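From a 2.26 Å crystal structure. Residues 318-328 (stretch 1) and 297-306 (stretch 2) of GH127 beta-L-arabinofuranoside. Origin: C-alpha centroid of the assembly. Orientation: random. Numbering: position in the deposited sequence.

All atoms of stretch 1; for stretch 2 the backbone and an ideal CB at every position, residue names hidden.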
ATOM      1  N   SER A 318      -6.784 -11.240  -1.182  1.00 26.29           N
ATOM      2  CA  SER A 318      -8.182 -11.178  -0.916  1.00 26.02           C
ATOM      3  C   SER A 318      -8.916 -10.016  -1.554  1.00 25.40           C
ATOM      4  O   SER A 318      -8.335  -8.994  -1.995  1.00 22.21           O
ATOM      5  CB  SER A 318      -8.359 -11.137   0.608  1.00 30.35           C
ATOM      6  OG  SER A 318      -7.649 -10.041   1.133  1.00 33.59           O
ATOM      7  N   PHE A 319     -10.233 -10.205  -1.608  1.00 23.10           N
ATOM      8  CA  PHE A 319     -11.144  -9.123  -1.775  1.00 20.48           C
ATOM      9  C   PHE A 319     -11.013  -8.164  -0.609  1.00 21.19           C
ATOM     10  O   PHE A 319     -10.729  -8.544   0.540  1.00 21.64           O
ATOM     11  CB  PHE A 319     -12.561  -9.640  -1.814  1.00 21.03           C
ATOM     12  CG  PHE A 319     -12.895 -10.427  -3.071  1.00 19.48           C
ATOM     13  CD1 PHE A 319     -13.070  -9.795  -4.268  1.00 18.58           C
ATOM     14  CD2 PHE A 319     -12.994 -11.809  -3.034  1.00 19.26           C
ATOM     15  CE1 PHE A 319     -13.380 -10.506  -5.421  1.00 20.03           C
ATOM     16  CE2 PHE A 319     -13.290 -12.538  -4.198  1.00 19.02           C
ATOM     17  CZ  PHE A 319     -13.478 -11.898  -5.392  1.00 18.48           C
ATOM     18  N   THR A 320     -11.245  -6.894  -0.907  1.00 22.72           N
ATOM     19  CA  THR A 320     -11.465  -5.900   0.131  1.00 21.08           C
ATOM     20  C   THR A 320     -12.944  -5.528   0.138  1.00 21.46           C
ATOM     21  O   THR A 320     -13.709  -6.054   0.945  1.00 21.34           O
ATOM     22  CB  THR A 320     -10.562  -4.672  -0.051  1.00 21.59           C
ATOM     23  OG1 THR A 320     -10.692  -4.125  -1.374  1.00 23.96           O
ATOM     24  CG2 THR A 320      -9.136  -5.114   0.163  1.00 23.08           C
ATOM     25  N   PHE A 321     -13.330  -4.520  -0.642  1.00 23.22           N
ATOM     26  CA  PHE A 321     -14.710  -4.050  -0.599  1.00 21.08           C
ATOM     27  C   PHE A 321     -15.027  -3.324  -1.871  1.00 21.01           C
ATOM     28  O   PHE A 321     -14.131  -2.990  -2.692  1.00 19.86           O
ATOM     29  CB  PHE A 321     -14.962  -3.183   0.683  1.00 25.03           C
ATOM     30  CG  PHE A 321     -14.078  -1.970   0.772  1.00 26.21           C
ATOM     31  CD1 PHE A 321     -14.461  -0.768   0.152  1.00 26.64           C
ATOM     32  CD2 PHE A 321     -12.834  -2.041   1.370  1.00 26.98           C
ATOM     33  CE1 PHE A 321     -13.624   0.347   0.155  1.00 25.00           C
ATOM     34  CE2 PHE A 321     -11.990  -0.915   1.394  1.00 25.55           C
ATOM     35  CZ  PHE A 321     -12.409   0.273   0.781  1.00 27.14           C
ATOM     36  N   ASP A 322     -16.291  -2.970  -2.020  1.00 21.11           N
ATOM     37  CA  ASP A 322     -16.741  -2.330  -3.255  1.00 23.00           C
ATOM     38  C   ASP A 322     -15.911  -1.142  -3.717  1.00 23.48           C
ATOM     39  O   ASP A 322     -15.659  -0.205  -2.971  1.00 22.84           O
ATOM     40  CB  ASP A 322     -18.176  -1.874  -3.088  1.00 24.30           C
ATOM     41  CG  ASP A 322     -19.156  -3.064  -2.882  1.00 28.58           C
ATOM     42  OD1 ASP A 322     -18.720  -4.252  -2.839  1.00 28.68           O
ATOM     43  OD2 ASP A 322     -20.358  -2.781  -2.732  1.00 33.05           O
ATOM     44  N   PHE A 323     -15.536  -1.196  -4.985  1.00 22.92           N
ATOM     45  CA  PHE A 323     -14.906  -0.125  -5.688  1.00 23.27           C
ATOM     46  C   PHE A 323     -13.431   0.166  -5.264  1.00 23.51           C
ATOM     47  O   PHE A 323     -12.869   1.133  -5.757  1.00 24.49           O
ATOM     48  CB  PHE A 323     -15.730   1.149  -5.597  1.00 24.16           C
ATOM     49  CG  PHE A 323     -17.146   1.021  -6.082  1.00 27.30           C
ATOM     50  CD1 PHE A 323     -17.429   0.745  -7.414  1.00 27.07           C
ATOM     51  CD2 PHE A 323     -18.204   1.274  -5.215  1.00 29.92           C
ATOM     52  CE1 PHE A 323     -18.738   0.722  -7.866  1.00 30.03           C
ATOM     53  CE2 PHE A 323     -19.531   1.248  -5.666  1.00 32.45           C
ATOM     54  CZ  PHE A 323     -19.790   0.946  -6.991  1.00 29.65           C
ATOM     55  N   ASP A 324     -12.847  -0.647  -4.376  1.00 22.67           N
ATOM     56  CA  ASP A 324     -11.443  -0.537  -3.947  1.00 23.72           C
ATOM     57  C   ASP A 324     -10.557  -1.353  -4.866  1.00 21.83           C
ATOM     58  O   ASP A 324     -10.326  -2.539  -4.668  1.00 22.41           O
ATOM     59  CB  ASP A 324     -11.276  -0.985  -2.482  1.00 24.13           C
ATOM     60  CG  ASP A 324      -9.810  -0.906  -1.990  1.00 24.29           C
ATOM     61  OD1 ASP A 324      -9.124   0.042  -2.346  1.00 25.09           O
ATOM     62  OD2 ASP A 324      -9.350  -1.788  -1.252  1.00 24.58           O
ATOM     63  N   LEU A 325     -10.101  -0.708  -5.906  1.00 22.83           N
ATOM     64  CA  LEU A 325      -9.389  -1.394  -6.987  1.00 23.44           C
ATOM     65  C   LEU A 325      -8.110  -0.670  -7.394  1.00 20.08           C
ATOM     66  O   LEU A 325      -7.985  -0.164  -8.520  1.00 20.06           O
ATOM     67  CB  LEU A 325     -10.325  -1.463  -8.190  1.00 25.52           C
ATOM     68  CG  LEU A 325     -11.515  -2.389  -7.946  1.00 24.60           C
ATOM     69  CD1 LEU A 325     -12.554  -2.151  -9.011  1.00 24.57           C
ATOM     70  CD2 LEU A 325     -11.111  -3.863  -7.925  1.00 24.50           C
ATOM     71  N   PRO A 326      -7.160  -0.601  -6.467  1.00 19.27           N
ATOM     72  CA  PRO A 326      -5.901   0.120  -6.680  1.00 19.24           C
ATOM     73  C   PRO A 326      -5.069  -0.645  -7.687  1.00 19.92           C
ATOM     74  O   PRO A 326      -5.042  -1.866  -7.663  1.00 21.78           O
ATOM     75  CB  PRO A 326      -5.251   0.128  -5.317  1.00 18.43           C
ATOM     76  CG  PRO A 326      -5.783  -1.135  -4.663  1.00 21.22           C
ATOM     77  CD  PRO A 326      -7.231  -1.176  -5.130  1.00 19.94           C
ATOM     78  N   ASN A 327      -4.392   0.086  -8.561  1.00 20.09           N
ATOM     79  CA  ASN A 327      -3.673  -0.520  -9.666  1.00 20.26           C
ATOM     80  C   ASN A 327      -2.248  -0.996  -9.333  1.00 21.11           C
ATOM     81  O   ASN A 327      -1.744  -1.963  -9.938  1.00 21.10           O
ATOM     82  CB  ASN A 327      -3.670   0.458 -10.827  1.00 19.22           C
ATOM     83  CG  ASN A 327      -5.080   0.690 -11.378  1.00 20.10           C
ATOM     84  OD1 ASN A 327      -5.775  -0.265 -11.685  1.00 20.38           O
ATOM     85  ND2 ASN A 327      -5.518   1.952 -11.494  1.00 20.33           N
ATOM     86  N   ASP A 328      -1.627  -0.319  -8.390  1.00 21.26           N
ATOM     87  CA  ASP A 328      -0.200  -0.488  -8.098  1.00 20.90           C
ATOM     88  C   ASP A 328      -0.037  -1.490  -7.004  1.00 19.45           C
ATOM     89  O   ASP A 328       0.975  -2.206  -6.970  1.00 21.92           O
ATOM     90  CB  ASP A 328       0.481   0.862  -7.745  1.00 22.93           C
ATOM     91  CG  ASP A 328      -0.243   1.632  -6.623  1.00 26.89           C
ATOM     92  OD1 ASP A 328      -1.396   1.317  -6.267  1.00 25.59           O
ATOM     93  OD2 ASP A 328       0.349   2.611  -6.110  1.00 39.68           O
ATOM     94  N   UNK A 297     -22.934 -10.235  -9.321  1.00 23.29           N
ATOM     95  CA  UNK A 297     -23.036  -8.795  -9.497  1.00 26.54           C
ATOM     96  C   UNK A 297     -22.034  -8.064  -8.598  1.00 25.90           C
ATOM     97  O   UNK A 297     -21.422  -7.109  -9.030  1.00 26.05           O
ATOM     98  CB  UNK A 297     -24.461  -8.324  -9.200  1.00 26.54           C
ATOM     99  N   UNK A 298     -21.866  -8.512  -7.351  1.00 24.15           N
ATOM    100  CA  UNK A 298     -20.951  -7.843  -6.484  1.00 23.88           C
ATOM    101  C   UNK A 298     -19.501  -7.971  -7.016  1.00 25.79           C
ATOM    102  O   UNK A 298     -18.756  -6.987  -7.065  1.00 24.73           O
ATOM    103  CB  UNK A 298     -21.073  -8.411  -5.068  1.00 23.88           C
ATOM    104  N   UNK A 299     -19.093  -9.178  -7.400  1.00 22.38           N
ATOM    105  CA  UNK A 299     -17.714  -9.386  -7.859  1.00 22.08           C
ATOM    106  C   UNK A 299     -17.474  -8.591  -9.142  1.00 23.74           C
ATOM    107  O   UNK A 299     -16.515  -7.842  -9.219  1.00 23.87           O
ATOM    108  CB  UNK A 299     -17.434 -10.872  -8.090  1.00 22.08           C
ATOM    109  N   UNK A 300     -18.368  -8.719 -10.112  1.00 22.40           N
ATOM    110  CA  UNK A 300     -18.072  -8.293 -11.450  1.00 25.85           C
ATOM    111  C   UNK A 300     -18.452  -6.845 -11.676  1.00 24.13           C
ATOM    112  O   UNK A 300     -17.984  -6.259 -12.627  1.00 21.78           O
ATOM    113  CB  UNK A 300     -18.790  -9.193 -12.458  1.00 25.85           C
ATOM    114  N   UNK A 301     -19.328  -6.295 -10.863  1.00 20.98           N
ATOM    115  CA  UNK A 301     -19.651  -4.897 -10.984  1.00 24.45           C
ATOM    116  C   UNK A 301     -19.022  -3.994  -9.886  1.00 23.89           C
ATOM    117  O   UNK A 301     -19.197  -2.780  -9.913  1.00 22.97           O
ATOM    118  CB  UNK A 301     -21.174  -4.749 -10.963  1.00 24.45           C
ATOM    119  N   UNK A 302     -18.391  -4.586  -8.886  1.00 24.36           N
ATOM    120  CA  UNK A 302     -17.797  -3.773  -7.826  1.00 25.13           C
ATOM    121  C   UNK A 302     -16.426  -4.166  -7.428  1.00 21.34           C
ATOM    122  O   UNK A 302     -15.769  -3.337  -6.865  1.00 21.28           O
ATOM    123  CB  UNK A 302     -18.684  -3.810  -6.580  1.00 25.13           C
ATOM    124  N   UNK A 303     -15.995  -5.406  -7.669  1.00 18.29           N
ATOM    125  CA  UNK A 303     -14.686  -5.859  -7.157  1.00 18.13           C
ATOM    126  C   UNK A 303     -13.843  -6.591  -8.181  1.00 17.06           C
ATOM    127  O   UNK A 303     -13.119  -7.504  -7.851  1.00 18.73           O
ATOM    128  CB  UNK A 303     -14.892  -6.775  -5.949  1.00 18.13           C
ATOM    129  N   UNK A 304     -13.905  -6.145  -9.418  1.00 17.01           N
ATOM    130  CA  UNK A 304     -13.172  -6.746 -10.481  1.00 18.11           C
ATOM    131  C   UNK A 304     -12.413  -5.705 -11.255  1.00 16.50           C
ATOM    132  O   UNK A 304     -12.958  -4.671 -11.577  1.00 15.84           O
ATOM    133  CB  UNK A 304     -14.107  -7.532 -11.402  1.00 18.11           C
ATOM    134  N   UNK A 305     -11.156  -6.023 -11.617  1.00 16.88           N
ATOM    135  CA  UNK A 305     -10.321  -5.132 -12.434  1.00 17.32           C
ATOM    136  C   UNK A 305     -10.697  -5.230 -13.894  1.00 18.94           C
ATOM    137  O   UNK A 305     -11.212  -6.237 -14.353  1.00 22.51           O
ATOM    138  CB  UNK A 305      -8.838  -5.463 -12.256  1.00 17.32           C
ATOM    139  N   UNK A 306     -10.318  -4.242 -14.669  1.00 21.07           N
ATOM    140  CA  UNK A 306     -10.694  -4.223 -16.040  1.00 21.16           C
ATOM    141  C   UNK A 306     -10.074  -5.412 -16.823  1.00 21.62           C
ATOM    142  O   UNK A 306     -10.582  -5.784 -17.851  1.00 24.57           O
ATOM    143  CB  UNK A 306     -10.279  -2.886 -16.657  1.00 21.16           C
TER

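Position 297 is helical, and its ideal CB finds nothing of stretch 1 within 5.5 Å, so this contact leaves the choice free. It is Glu297, whose OE2 pairs with the side chain at 301 in a salt bridge one helical turn on.

At 298 the CB points sideways and lies 5.3 Å from Asp322 OD1. A carboxylate at that range asks for a short or medium donor: Asn fits well, Gln or His could serve, and a longer chain would have to bend. The residue is Asn298; its ND2 donates to Asp322 OD1 at 2.9 Å, while OD1 is left to accept from the side chain at 303.

Position 299 sets its CB 4.9 Å from Phe319 CE1, beside an aromatic ring, which suits Val, Ile, Leu or Met. Val299 brings CG2 to 4.1 Å from Phe319 CZ.

Position 300 is out of reach of stretch 1, which sets no rule for Thr300. Position 301 points sideways with no near neighbour, so many residues would fit; Lys301 turns its end away, and its NZ forms the salt bridge with Glu297 OE2 at 2.7 Å.

Position 302 faces stretch 1 directly. Its carbonyl O already accepts from Phe323 N at 2.9 Å, fixing the backbone beside the type II turn from Phe321 to Asp324. Its CB lies 3.8 Å from Asp322 OD1, and the Phe323 ring stretches alongside. Acid and aromatic together favour a long cation, Lys or Arg. Arg302 answers both: NH1 forms a salt bridge with Asp322 OD2 at 2.9 Å, and Phe323 CZ lies over one guanidinium face, 3.9 Å from NE.

At 303 the CB sits 3.9 Å from Phe319 CD1, with Phe321 O at 5.1 Å and Leu325 CD2 at 5.2 Å from that CB. An apolar chain could pack here, but Thr320 N, facing the gap, invites a polar end; Gln, Glu or Met are plausible. Gln303 places OE1 3.5 Å from Phe319 CB and accepts from a water at 2.4 Å, which in turn accepts from Thr320 N at 2.9 Å. NE2 donates to Asn298 OD1, tying the two amides together.

Position 304 points away, so stretch 1 dictates little; it holds selenomethionine, Met304, whose backbone O lies 3.6 Å from Leu325 CD1.

Position 305 points sideways, its CB 5.1 Å from Leu325 CD2, with Pro326 O farther along, an acceptor that no backbone atom of stretch 2 reaches. Leu or Phe could cover the leucine, but Tyr also reaches the carbonyl. Tyr305 takes Leu325 CD2 over its ring face, 3.9 Å from the centroid, and OH donates to Pro326 O at 2.8 Å.

Position 306 has left the contact, and Ile306 does not touch stretch 1.

Stretch 2, residues 297-306: ENVTKRQMYI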
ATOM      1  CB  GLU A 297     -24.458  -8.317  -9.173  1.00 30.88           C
ATOM      2  CG  GLU A 297     -25.482  -8.817 -10.217  1.00 40.27           C
ATOM      3  CD  GLU A 297     -25.330  -8.157 -11.597  1.00 46.37           C
ATOM      4  OE1 GLU A 297     -25.506  -6.910 -11.672  1.00 59.50           O
ATOM      5  OE2 GLU A 297     -25.023  -8.845 -12.615  1.00 51.26           O
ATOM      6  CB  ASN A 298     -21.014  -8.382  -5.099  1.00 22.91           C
ATOM      7  CG  ASN A 298     -20.122  -7.577  -4.138  1.00 25.31           C
ATOM      8  OD1 ASN A 298     -19.150  -8.083  -3.572  1.00 23.08           O
ATOM      9  ND2 ASN A 298     -20.511  -6.324  -3.902  1.00 23.04           N
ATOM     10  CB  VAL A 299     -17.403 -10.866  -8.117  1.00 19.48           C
ATOM     11  CG1 VAL A 299     -16.099 -10.997  -8.836  1.00 22.26           C
ATOM     12  CG2 VAL A 299     -17.343 -11.600  -6.826  1.00 19.42           C
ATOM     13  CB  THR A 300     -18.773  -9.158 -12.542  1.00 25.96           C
ATOM     14  OG1 THR A 300     -20.193  -9.035 -12.438  1.00 28.47           O
ATOM     15  CG2 THR A 300     -18.381 -10.560 -12.398  1.00 26.60           C
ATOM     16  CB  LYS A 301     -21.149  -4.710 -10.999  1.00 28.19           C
ATOM     17  CG  LYS A 301     -21.687  -5.344 -12.292  1.00 35.11           C
ATOM     18  CD  LYS A 301     -22.889  -4.707 -12.988  1.00 44.98           C
ATOM     19  CE  LYS A 301     -23.237  -5.507 -14.258  1.00 57.52           C
ATOM     20  NZ  LYS A 301     -23.693  -6.900 -13.929  1.00 60.91           N
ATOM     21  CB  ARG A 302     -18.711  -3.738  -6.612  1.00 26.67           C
ATOM     22  CG  ARG A 302     -20.062  -3.221  -7.000  1.00 30.63           C
ATOM     23  CD  ARG A 302     -20.875  -2.839  -5.834  1.00 39.46           C
ATOM     24  NE  ARG A 302     -22.053  -2.085  -6.237  1.00 46.44           N
ATOM     25  CZ  ARG A 302     -22.821  -1.425  -5.373  1.00 52.17           C
ATOM     26  NH1 ARG A 302     -22.505  -1.403  -4.079  1.00 51.22           N
ATOM     27  NH2 ARG A 302     -23.883  -0.760  -5.803  1.00 56.21           N
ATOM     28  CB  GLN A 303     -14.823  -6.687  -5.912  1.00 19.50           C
ATOM     29  CG  GLN A 303     -15.499  -5.933  -4.767  1.00 21.00           C
ATOM     30  CD  GLN A 303     -15.325  -6.681  -3.457  1.00 21.59           C
ATOM     31  OE1 GLN A 303     -14.232  -6.752  -2.901  1.00 22.93           O
ATOM     32  NE2 GLN A 303     -16.398  -7.344  -3.003  1.00 24.78           N
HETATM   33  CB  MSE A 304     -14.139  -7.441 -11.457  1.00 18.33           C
HETATM   34  CG  MSE A 304     -13.416  -8.169 -12.537  1.00 19.81           C
HETATM   35 SE   MSE A 304     -14.621  -8.976 -13.913  1.00 21.65          SE
HETATM   36  CE  MSE A 304     -15.275  -7.391 -14.753  1.00 18.66           C
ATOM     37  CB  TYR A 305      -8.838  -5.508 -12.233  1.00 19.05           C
ATOM     38  CG  TYR A 305      -8.270  -5.120 -10.837  1.00 17.97           C
ATOM     39  CD1 TYR A 305      -7.807  -3.842 -10.598  1.00 17.52           C
ATOM     40  CD2 TYR A 305      -8.196  -6.029  -9.825  1.00 16.75           C
ATOM     41  CE1 TYR A 305      -7.295  -3.476  -9.364  1.00 16.78           C
ATOM     42  CE2 TYR A 305      -7.699  -5.670  -8.588  1.00 19.22           C
ATOM     43  CZ  TYR A 305      -7.217  -4.371  -8.372  1.00 18.45           C
ATOM     44  OH  TYR A 305      -6.748  -4.008  -7.096  1.00 18.14           O
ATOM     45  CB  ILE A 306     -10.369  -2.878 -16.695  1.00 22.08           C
ATOM     46  CG1 ILE A 306     -11.037  -2.753 -18.057  1.00 20.67           C
ATOM     47  CG2 ILE A 306      -8.862  -2.688 -16.787  1.00 22.93           C
ATOM     48  CD1 ILE A 306     -10.862  -1.413 -18.738  1.00 23.22           C
TER
HETATM   49  O   HOH W   1     -11.954  -6.428  -3.662  1.00 28.41           O
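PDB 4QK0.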